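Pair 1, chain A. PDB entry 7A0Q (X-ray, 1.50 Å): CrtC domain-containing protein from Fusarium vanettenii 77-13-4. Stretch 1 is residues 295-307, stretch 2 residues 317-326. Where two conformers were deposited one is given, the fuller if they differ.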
# COMPACT_ATOMS: atom_id res chain seq x y z
N GLY A 295 9.41 -13.88 -13.40
CA GLY A 295 8.98 -13.20 -14.61
C GLY A 295 9.61 -11.83 -14.71
O GLY A 295 10.39 -11.41 -13.86
N ASP A 296 9.26 -11.13 -15.78
CA ASP A 296 9.72 -9.76 -15.95
C ASP A 296 8.53 -8.88 -16.31
O ASP A 296 7.55 -9.34 -16.90
CB ASP A 296 10.85 -9.61 -16.99
CG ASP A 296 10.54 -10.29 -18.31
OD1 ASP A 296 9.35 -10.40 -18.68
OD2 ASP A 296 11.49 -10.72 -18.99
N PHE A 297 8.61 -7.62 -15.91
CA PHE A 297 7.47 -6.71 -15.96
C PHE A 297 7.90 -5.33 -16.41
O PHE A 297 8.99 -4.86 -16.05
CB PHE A 297 6.79 -6.63 -14.58
CG PHE A 297 6.45 -7.97 -14.00
CD1 PHE A 297 5.23 -8.55 -14.25
CD2 PHE A 297 7.39 -8.66 -13.24
CE1 PHE A 297 4.92 -9.81 -13.73
CE2 PHE A 297 7.09 -9.91 -12.72
CZ PHE A 297 5.86 -10.48 -12.96
N LYS A 298 7.03 -4.69 -17.19
CA LYS A 298 7.19 -3.31 -17.63
C LYS A 298 6.03 -2.53 -17.04
O LYS A 298 4.87 -2.78 -17.38
CB LYS A 298 7.19 -3.23 -19.16
CG LYS A 298 7.19 -1.82 -19.72
CD LYS A 298 8.46 -1.06 -19.38
CE LYS A 298 8.15 0.29 -18.75
NZ LYS A 298 7.07 1.03 -19.48
N LEU A 299 6.32 -1.59 -16.13
CA LEU A 299 5.30 -0.93 -15.33
C LEU A 299 5.27 0.56 -15.63
O LEU A 299 6.30 1.18 -15.87
CB LEU A 299 5.56 -1.17 -13.83
CG LEU A 299 5.94 -2.61 -13.44
CD1 LEU A 299 7.46 -2.82 -13.31
CD2 LEU A 299 5.20 -3.04 -12.16
N SER A 300 4.06 1.14 -15.61
CA SER A 300 3.88 2.54 -15.99
C SER A 300 2.90 3.21 -15.05
O SER A 300 1.82 2.69 -14.79
CB SER A 300 3.37 2.65 -17.43
OG SER A 300 4.27 2.01 -18.31
N SER A 301 3.29 4.38 -14.55
CA SER A 301 2.36 5.16 -13.74
C SER A 301 1.18 5.61 -14.59
O SER A 301 1.34 6.01 -15.75
CB SER A 301 3.07 6.35 -13.11
OG SER A 301 2.21 7.04 -12.22
N TYR A 302 -0.02 5.53 -14.01
CA TYR A 302 -1.25 5.78 -14.75
C TYR A 302 -1.37 7.25 -15.18
O TYR A 302 -1.87 7.55 -16.27
CB TYR A 302 -2.44 5.39 -13.89
CG TYR A 302 -3.77 5.27 -14.60
CD1 TYR A 302 -4.09 4.14 -15.35
CD2 TYR A 302 -4.73 6.26 -14.48
CE1 TYR A 302 -5.31 4.02 -15.99
CE2 TYR A 302 -5.96 6.15 -15.11
CZ TYR A 302 -6.24 5.03 -15.86
OH TYR A 302 -7.46 4.91 -16.48
N THR A 303 -0.94 8.16 -14.32
CA THR A 303 -0.94 9.59 -14.61
C THR A 303 0.19 10.23 -13.82
O THR A 303 0.69 9.66 -12.84
CB THR A 303 -2.30 10.23 -14.28
OG1 THR A 303 -2.37 11.52 -14.88
CG2 THR A 303 -2.49 10.36 -12.77
N GLU A 304 0.61 11.41 -14.27
CA GLU A 304 1.87 12.00 -13.79
C GLU A 304 1.79 12.38 -12.31
O GLU A 304 2.62 11.95 -11.50
CB GLU A 304 2.25 13.22 -14.63
CG GLU A 304 2.66 12.92 -16.06
CD GLU A 304 1.48 12.65 -16.97
OE1 GLU A 304 0.32 12.85 -16.54
OE2 GLU A 304 1.70 12.23 -18.13
N ASP A 305 0.82 13.21 -11.94
CA ASP A 305 0.72 13.74 -10.58
C ASP A 305 -0.06 12.76 -9.71
O ASP A 305 -1.29 12.66 -9.81
CB ASP A 305 0.06 15.11 -10.60
CG ASP A 305 -0.11 15.71 -9.20
OD1 ASP A 305 0.45 15.16 -8.22
OD2 ASP A 305 -0.81 16.74 -9.08
N GLN A 306 0.66 12.03 -8.86
CA GLN A 306 0.05 11.20 -7.81
C GLN A 306 0.89 11.31 -6.54
O GLN A 306 1.21 10.31 -5.88
CB GLN A 306 -0.08 9.74 -8.25
CG GLN A 306 -0.84 9.54 -9.56
CD GLN A 306 -1.12 8.09 -9.86
OE1 GLN A 306 -1.96 7.47 -9.22
NE2 GLN A 306 -0.39 7.52 -10.82
N GLU A 307 1.25 12.54 -6.17
CA GLU A 307 2.14 12.81 -5.05
C GLU A 307 1.37 13.35 -3.85
O GLU A 307 0.68 14.37 -3.96
CB GLU A 307 3.24 13.79 -5.44
CG GLU A 307 4.22 14.04 -4.31
CD GLU A 307 5.20 15.16 -4.63
OE1 GLU A 307 4.79 16.12 -5.33
OE2 GLU A 307 6.36 15.06 -4.19
N ALA A 317 5.13 11.52 -0.38
CA ALA A 317 5.33 10.26 -1.09
C ALA A 317 4.68 10.32 -2.46
O ALA A 317 3.61 10.90 -2.63
CB ALA A 317 4.75 9.08 -0.30
N TYR A 318 5.33 9.68 -3.44
CA TYR A 318 4.63 9.32 -4.66
C TYR A 318 3.86 8.03 -4.38
O TYR A 318 4.46 7.01 -4.03
CB TYR A 318 5.59 9.15 -5.83
CG TYR A 318 4.86 9.19 -7.15
CD1 TYR A 318 4.35 8.03 -7.73
CD2 TYR A 318 4.64 10.40 -7.81
CE1 TYR A 318 3.65 8.07 -8.93
CE2 TYR A 318 3.94 10.45 -9.01
CZ TYR A 318 3.44 9.29 -9.56
OH TYR A 318 2.75 9.34 -10.75
N GLU A 319 2.54 8.08 -4.49
CA GLU A 319 1.69 6.92 -4.20
C GLU A 319 0.76 6.76 -5.40
O GLU A 319 -0.34 7.32 -5.42
CB GLU A 319 0.93 7.10 -2.91
CG GLU A 319 1.79 7.33 -1.71
CD GLU A 319 2.23 6.04 -1.07
OE1 GLU A 319 1.87 4.95 -1.57
OE2 GLU A 319 2.95 6.13 -0.06
N GLY A 320 1.21 5.99 -6.38
CA GLY A 320 0.60 6.04 -7.69
C GLY A 320 0.01 4.73 -8.18
O GLY A 320 0.63 3.67 -8.09
N PHE A 321 -1.21 4.81 -8.70
CA PHE A 321 -1.77 3.71 -9.46
C PHE A 321 -0.91 3.45 -10.69
O PHE A 321 -0.49 4.38 -11.37
CB PHE A 321 -3.21 4.05 -9.88
CG PHE A 321 -3.93 2.96 -10.59
CD1 PHE A 321 -4.12 1.72 -10.00
CD2 PHE A 321 -4.44 3.17 -11.87
CE1 PHE A 321 -4.81 0.71 -10.66
CE2 PHE A 321 -5.13 2.17 -12.54
CZ PHE A 321 -5.32 0.94 -11.94
N ILE A 322 -0.65 2.17 -10.96
CA ILE A 322 0.19 1.76 -12.09
C ILE A 322 -0.48 0.60 -12.81
O ILE A 322 -1.28 -0.14 -12.24
CB ILE A 322 1.62 1.34 -11.64
CG1 ILE A 322 1.55 0.12 -10.73
CG2 ILE A 322 2.36 2.51 -10.97
CD1 ILE A 322 2.92 -0.50 -10.40
N THR A 323 -0.14 0.46 -14.10
CA THR A 323 -0.49 -0.73 -14.86
C THR A 323 0.80 -1.36 -15.38
O THR A 323 1.85 -0.72 -15.41
CB THR A 323 -1.42 -0.42 -16.05
OG1 THR A 323 -0.75 0.49 -16.93
CG2 THR A 323 -2.73 0.21 -15.57
N PHE A 324 0.73 -2.63 -15.75
CA PHE A 324 1.94 -3.27 -16.24
C PHE A 324 1.60 -4.42 -17.17
O PHE A 324 0.50 -4.97 -17.15
CB PHE A 324 2.85 -3.76 -15.08
CG PHE A 324 2.24 -4.83 -14.22
CD1 PHE A 324 1.51 -4.50 -13.08
CD2 PHE A 324 2.42 -6.17 -14.52
CE1 PHE A 324 0.96 -5.48 -12.28
CE2 PHE A 324 1.86 -7.16 -13.73
CZ PHE A 324 1.13 -6.81 -12.60
N SER A 325 2.58 -4.76 -18.00
CA SER A 325 2.60 -5.98 -18.77
C SER A 325 3.87 -6.73 -18.42
O SER A 325 4.79 -6.20 -17.80
CB SER A 325 2.55 -5.69 -20.28
OG SER A 325 3.69 -4.95 -20.68
N GLY A 326 3.90 -8.00 -18.81
CA GLY A 326 5.10 -8.78 -18.64
C GLY A 326 4.82 -10.25 -18.88
O GLY A 326 3.86 -10.60 -19.57
O HOH W 1 -0.48 3.05 -16.57
O HOH W 2 -3.06 7.45 -6.66

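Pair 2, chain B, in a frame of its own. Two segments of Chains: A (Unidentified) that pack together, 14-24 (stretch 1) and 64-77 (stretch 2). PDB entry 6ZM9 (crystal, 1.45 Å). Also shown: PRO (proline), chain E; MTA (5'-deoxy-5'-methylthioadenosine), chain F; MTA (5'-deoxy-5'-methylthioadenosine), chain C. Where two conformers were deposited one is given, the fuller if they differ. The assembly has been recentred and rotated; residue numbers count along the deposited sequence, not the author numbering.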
# COMPACT_ATOMS: atom_id res chain seq x y z
N ARG B 14 -4.78 -8.56 -0.10
CA ARG B 14 -4.63 -7.58 0.98
C ARG B 14 -5.68 -7.90 2.04
O ARG B 14 -6.84 -8.16 1.71
CB ARG B 14 -4.88 -6.15 0.48
CG ARG B 14 -3.94 -5.67 -0.59
CD ARG B 14 -3.90 -4.13 -0.63
NE ARG B 14 -5.15 -3.54 -1.12
CZ ARG B 14 -5.42 -2.24 -1.10
NH1 ARG B 14 -4.54 -1.37 -0.62
NH2 ARG B 14 -6.58 -1.80 -1.58
N ILE B 15 -5.27 -7.89 3.30
CA ILE B 15 -6.17 -8.12 4.42
C ILE B 15 -6.04 -6.96 5.39
O ILE B 15 -4.92 -6.58 5.75
CB ILE B 15 -5.84 -9.45 5.14
CG1 ILE B 15 -5.83 -10.62 4.16
CG2 ILE B 15 -6.81 -9.70 6.29
CD1 ILE B 15 -5.40 -11.93 4.78
N PHE B 16 -7.17 -6.40 5.83
CA PHE B 16 -7.18 -5.30 6.77
C PHE B 16 -7.73 -5.78 8.10
O PHE B 16 -8.88 -6.25 8.17
CB PHE B 16 -8.04 -4.17 6.23
CG PHE B 16 -7.51 -3.55 4.97
CD1 PHE B 16 -7.80 -4.08 3.73
CD2 PHE B 16 -6.70 -2.44 5.04
CE1 PHE B 16 -7.31 -3.49 2.56
CE2 PHE B 16 -6.21 -1.82 3.88
CZ PHE B 16 -6.52 -2.34 2.64
N VAL B 17 -6.92 -5.64 9.16
CA VAL B 17 -7.25 -6.12 10.51
C VAL B 17 -7.05 -4.97 11.49
O VAL B 17 -5.94 -4.45 11.61
CB VAL B 17 -6.34 -7.29 10.95
CG1 VAL B 17 -6.85 -7.87 12.28
CG2 VAL B 17 -6.24 -8.38 9.90
N GLY B 18 -8.11 -4.62 12.22
CA GLY B 18 -8.00 -3.62 13.25
C GLY B 18 -7.45 -4.16 14.57
O GLY B 18 -7.43 -5.37 14.83
N LEU B 19 -6.99 -3.23 15.41
CA LEU B 19 -6.30 -3.56 16.65
C LEU B 19 -7.05 -3.05 17.88
O LEU B 19 -6.60 -3.30 19.01
CB LEU B 19 -4.87 -3.02 16.64
CG LEU B 19 -4.02 -3.58 15.49
CD1 LEU B 19 -2.68 -2.88 15.47
CD2 LEU B 19 -3.83 -5.07 15.58
N ASN B 20 -8.16 -2.36 17.69
CA ASN B 20 -9.07 -2.04 18.78
C ASN B 20 -10.07 -3.18 18.93
O ASN B 20 -10.42 -3.86 17.96
CB ASN B 20 -9.93 -0.82 18.44
CG ASN B 20 -9.38 0.48 18.98
OD1 ASN B 20 -8.17 0.68 19.09
ND2 ASN B 20 -10.29 1.42 19.25
N VAL B 21 -10.57 -3.34 20.15
CA VAL B 21 -11.79 -4.10 20.41
C VAL B 21 -12.82 -3.06 20.83
O VAL B 21 -12.70 -2.45 21.90
CB VAL B 21 -11.58 -5.18 21.48
CG1 VAL B 21 -12.90 -5.88 21.73
CG2 VAL B 21 -10.50 -6.18 21.02
N GLY B 22 -13.77 -2.77 19.94
CA GLY B 22 -14.65 -1.63 20.17
C GLY B 22 -13.84 -0.35 20.26
O GLY B 22 -13.02 -0.06 19.38
N ASP B 23 -14.05 0.42 21.31
CA ASP B 23 -13.32 1.68 21.46
C ASP B 23 -12.00 1.53 22.21
O ASP B 23 -11.34 2.54 22.48
CB ASP B 23 -14.20 2.76 22.11
CG ASP B 23 -14.63 2.41 23.51
OD1 ASP B 23 -14.01 1.52 24.14
OD2 ASP B 23 -15.61 3.03 24.00
N LYS B 24 -11.55 0.29 22.51
CA LYS B 24 -10.36 0.06 23.34
C LYS B 24 -9.17 -0.42 22.53
O LYS B 24 -9.18 -1.54 22.01
CB LYS B 24 -10.69 -0.98 24.42
CG LYS B 24 -9.55 -1.28 25.37
CD LYS B 24 -10.01 -2.22 26.49
CE LYS B 24 -8.90 -2.53 27.48
NZ LYS B 24 -8.01 -3.64 27.02
N GLY B 64 -23.39 2.25 14.95
CA GLY B 64 -23.06 3.41 14.16
C GLY B 64 -21.94 4.24 14.72
O GLY B 64 -21.63 5.30 14.17
N GLN B 65 -21.30 3.79 15.79
CA GLN B 65 -20.19 4.53 16.37
C GLN B 65 -18.98 4.50 15.44
O GLN B 65 -18.61 3.46 14.90
CB GLN B 65 -19.83 3.88 17.71
CG GLN B 65 -18.72 4.57 18.50
CD GLN B 65 -18.33 3.82 19.78
OE1 GLN B 65 -19.11 3.01 20.30
NE2 GLN B 65 -17.13 4.09 20.30
N LEU B 66 -18.33 5.65 15.29
CA LEU B 66 -17.13 5.75 14.47
C LEU B 66 -15.91 5.51 15.35
O LEU B 66 -15.70 6.22 16.35
CB LEU B 66 -17.05 7.15 13.86
CG LEU B 66 -16.00 7.32 12.77
CD1 LEU B 66 -16.37 6.46 11.59
CD2 LEU B 66 -15.89 8.77 12.35
N VAL B 67 -15.09 4.54 14.98
CA VAL B 67 -13.87 4.20 15.70
C VAL B 67 -12.66 4.60 14.87
O VAL B 67 -12.61 4.33 13.66
CB VAL B 67 -13.85 2.68 15.98
CG1 VAL B 67 -12.55 2.27 16.65
CG2 VAL B 67 -15.04 2.27 16.81
N THR B 68 -11.67 5.22 15.52
CA THR B 68 -10.34 5.45 14.98
C THR B 68 -9.37 4.57 15.77
O THR B 68 -9.33 4.65 17.00
CB THR B 68 -9.97 6.93 15.05
OG1 THR B 68 -10.95 7.73 14.37
CG2 THR B 68 -8.64 7.18 14.37
N GLU B 69 -8.58 3.77 15.06
CA GLU B 69 -7.77 2.75 15.70
C GLU B 69 -6.45 2.60 14.96
O GLU B 69 -6.27 3.09 13.84
CB GLU B 69 -8.50 1.38 15.69
CG GLU B 69 -8.83 0.89 14.27
CD GLU B 69 -9.54 -0.46 14.22
OE1 GLU B 69 -9.71 -1.12 15.27
OE2 GLU B 69 -9.91 -0.88 13.11
N ASN B 70 -5.52 1.90 15.59
CA ASN B 70 -4.42 1.32 14.83
C ASN B 70 -4.92 0.09 14.10
O ASN B 70 -5.80 -0.62 14.59
CB ASN B 70 -3.29 0.91 15.77
CG ASN B 70 -2.62 2.07 16.44
OD1 ASN B 70 -2.60 3.20 15.93
ND2 ASN B 70 -2.04 1.81 17.60
N SER B 71 -4.38 -0.16 12.92
CA SER B 71 -4.75 -1.34 12.16
C SER B 71 -3.54 -1.83 11.36
O SER B 71 -2.47 -1.21 11.36
CB SER B 71 -5.96 -1.10 11.26
OG SER B 71 -5.66 -0.14 10.27
N VAL B 72 -3.72 -2.97 10.69
CA VAL B 72 -2.66 -3.61 9.93
C VAL B 72 -3.20 -3.95 8.56
O VAL B 72 -4.30 -4.52 8.45
CB VAL B 72 -2.14 -4.89 10.61
CG1 VAL B 72 -1.00 -5.53 9.79
CG2 VAL B 72 -1.69 -4.59 12.02
N GLN B 73 -2.44 -3.62 7.53
CA GLN B 73 -2.69 -4.11 6.18
C GLN B 73 -1.67 -5.21 5.88
O GLN B 73 -0.46 -4.95 5.86
CB GLN B 73 -2.59 -2.97 5.17
CG GLN B 73 -2.80 -3.42 3.73
CD GLN B 73 -2.52 -2.36 2.69
OE1 GLN B 73 -2.38 -2.68 1.52
NE2 GLN B 73 -2.52 -1.10 3.10
N ILE B 74 -2.16 -6.43 5.66
CA ILE B 74 -1.31 -7.56 5.29
C ILE B 74 -1.30 -7.65 3.78
O ILE B 74 -2.37 -7.67 3.15
CB ILE B 74 -1.86 -8.87 5.90
CG1 ILE B 74 -2.13 -8.73 7.40
CG2 ILE B 74 -0.88 -10.03 5.61
CD1 ILE B 74 -2.76 -9.96 8.03
N ILE B 75 -0.10 -7.69 3.19
CA ILE B 75 0.07 -7.77 1.74
C ILE B 75 0.72 -9.11 1.44
O ILE B 75 1.83 -9.39 1.92
CB ILE B 75 0.93 -6.62 1.20
CG1 ILE B 75 0.31 -5.27 1.58
CG2 ILE B 75 1.12 -6.75 -0.30
CD1 ILE B 75 1.22 -4.08 1.35
N ILE B 76 0.06 -9.93 0.62
CA ILE B 76 0.54 -11.27 0.29
C ILE B 76 0.66 -11.38 -1.22
O ILE B 76 -0.34 -11.27 -1.93
CB ILE B 76 -0.41 -12.36 0.80
CG1 ILE B 76 -0.46 -12.37 2.33
CG2 ILE B 76 0.04 -13.73 0.28
CD1 ILE B 76 -1.59 -13.19 2.90
N ILE B 77 1.87 -11.60 -1.71
CA ILE B 77 2.10 -11.95 -3.11
C ILE B 77 2.35 -13.46 -3.17
O ILE B 77 3.21 -13.97 -2.44
CB ILE B 77 3.29 -11.17 -3.69
CG1 ILE B 77 3.04 -9.66 -3.59
CG2 ILE B 77 3.55 -11.63 -5.13
CD1 ILE B 77 4.23 -8.84 -3.91
N PRO E . -11.64 -2.91 15.15
CA PRO E . -12.79 -2.60 16.00
C PRO E . -13.62 -3.81 16.36
O PRO E . -14.26 -3.84 17.42
CB PRO E . -13.62 -1.67 15.11
CG PRO E . -13.16 -2.04 13.69
CD PRO E . -12.05 -3.01 13.74
OXT PRO E . -13.69 -4.77 15.59
CS MTA F . 12.04 -10.15 -0.53
S5' MTA F . 12.36 -10.09 1.21
C5' MTA F . 12.10 -8.34 1.55
C4' MTA F . 10.69 -7.96 1.97
O4' MTA F . 9.77 -8.33 0.93
C2' MTA F . 8.63 -8.45 3.03
O2' MTA F . 8.30 -7.14 3.47
C3' MTA F . 10.14 -8.63 3.23
O3' MTA F . 10.62 -8.06 4.43
C1' MTA F . 8.50 -8.56 1.50
N9 MTA F . 8.01 -9.86 1.07
C8 MTA F . 8.72 -11.01 0.84
N7 MTA F . 8.01 -12.00 0.35
C5 MTA F . 6.73 -11.46 0.25
C6 MTA F . 5.53 -11.97 -0.28
N6 MTA F . 5.40 -13.18 -0.83
N1 MTA F . 4.45 -11.14 -0.27
C2 MTA F . 4.59 -9.91 0.22
N3 MTA F . 5.67 -9.32 0.71
C4 MTA F . 6.72 -10.15 0.70
CS MTA C . -12.62 -3.56 8.73
S5' MTA C . -12.16 -2.54 10.09
C5' MTA C . -10.38 -2.81 10.13
C4' MTA C . -9.55 -1.83 9.33
O4' MTA C . -9.95 -1.89 7.95
C2' MTA C . -9.16 0.33 8.43
O2' MTA C . -7.75 0.34 8.47
C3' MTA C . -9.67 -0.35 9.71
O3' MTA C . -8.92 0.00 10.86
C1' MTA C . -9.67 -0.64 7.34
N9 MTA C . -10.87 -0.17 6.66
C8 MTA C . -12.18 -0.30 7.05
N7 MTA C . -13.04 0.14 6.17
C5 MTA C . -12.25 0.62 5.13
C6 MTA C . -12.55 1.14 3.86
N6 MTA C . -13.80 1.30 3.39
N1 MTA C . -11.51 1.47 3.05
C2 MTA C . -10.27 1.26 3.49
N3 MTA C . -9.86 0.75 4.65
C4 MTA C . -10.91 0.44 5.44
O HOH W 3 -5.69 0.78 18.29
O HOH W 4 -10.30 4.29 20.08

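Both pairs join two antiparallel strands; in both, the first strand gives way to a loop that stays beside the second strand. Fourteen central residues superpose with a backbone RMSD of 0.8 Å, and the strand directions differ by 148° in pair 1 and 162° in pair 2. Lys A298 and Ser A300 fall on Ile B15 and Val B17; their partners Ser A325 and Thr A323 fall on Ile B74 and Val B72. Each of these four couples is a hydrogen-bonded pair, as in Lys A298 N to Ser A325 O (2.8 Å) and Val B17 N to Val B72 O (2.9 Å). The next backbone bond also matches: Tyr A302 N donates to Phe A321 O (2.9 Å), and Leu B19 N to Asn B70 O (3.0 Å).

On the face carrying these couples, pair 1 is polar. Lys A298, Ser A300 and Thr A323 are partly exposed and Ser A325 is exposed, so small hydroxyls and a long amine suit the site; Lys A298 NZ donates to Ser A300 OG (3.2 Å). A water bridges Ser A300 O (2.9 Å) and Thr A323 OG1 (2.6 Å). In pair 2 the same positions are buried, and branched aliphatics fill them, with Ile B15 CB 4.1 Å from Ile B74 CB.

The other face reverses the contrast. Pair 1 packs Leu A299 CG against Phe A324 CB (3.7 Å), and Phe A297 CD1 against Phe A324 CE2 (3.7 Å). Pair 2 matches Leu A299 with Phe B16 and Phe A324 with Gln B73, whose aliphatic CG lies 4.2 Å from the Phe B16 ring centroid in an off-centre CH-pi contact. Its amide end remains polar: Arg B14 NH1 makes a weak hydrogen bond to Gln B73 OE1 (3.3 Å).

Near the loop, the two pairs exchange where they keep bulk. Ser A301 matches Gly B18, and Gly A320 matches Glu B69. A CB on Gly A320 would clash with Tyr A318 CE1; this tyrosine reaches the loop, its OH donating to Glu A304 O (2.7 Å). Gln A306 grips the backbone of Phe A321 at two points, accepting from Phe A321 N at OE1 (2.8 Å) and donating from NE2 to Phe A321 O (3.2 Å). In pair 2 the carboxylate of Glu B69 reaches the loop instead, OE1 accepting from Asn B20 N (3.1 Å) and from proline N (2.6 Å), while OE2 accepts from O3' of the chain C 5'-deoxy-5'-methylthioadenosine (2.6 Å). A CB on Gly B18 would clash with that OE2, so glycine leaves the carboxylate room.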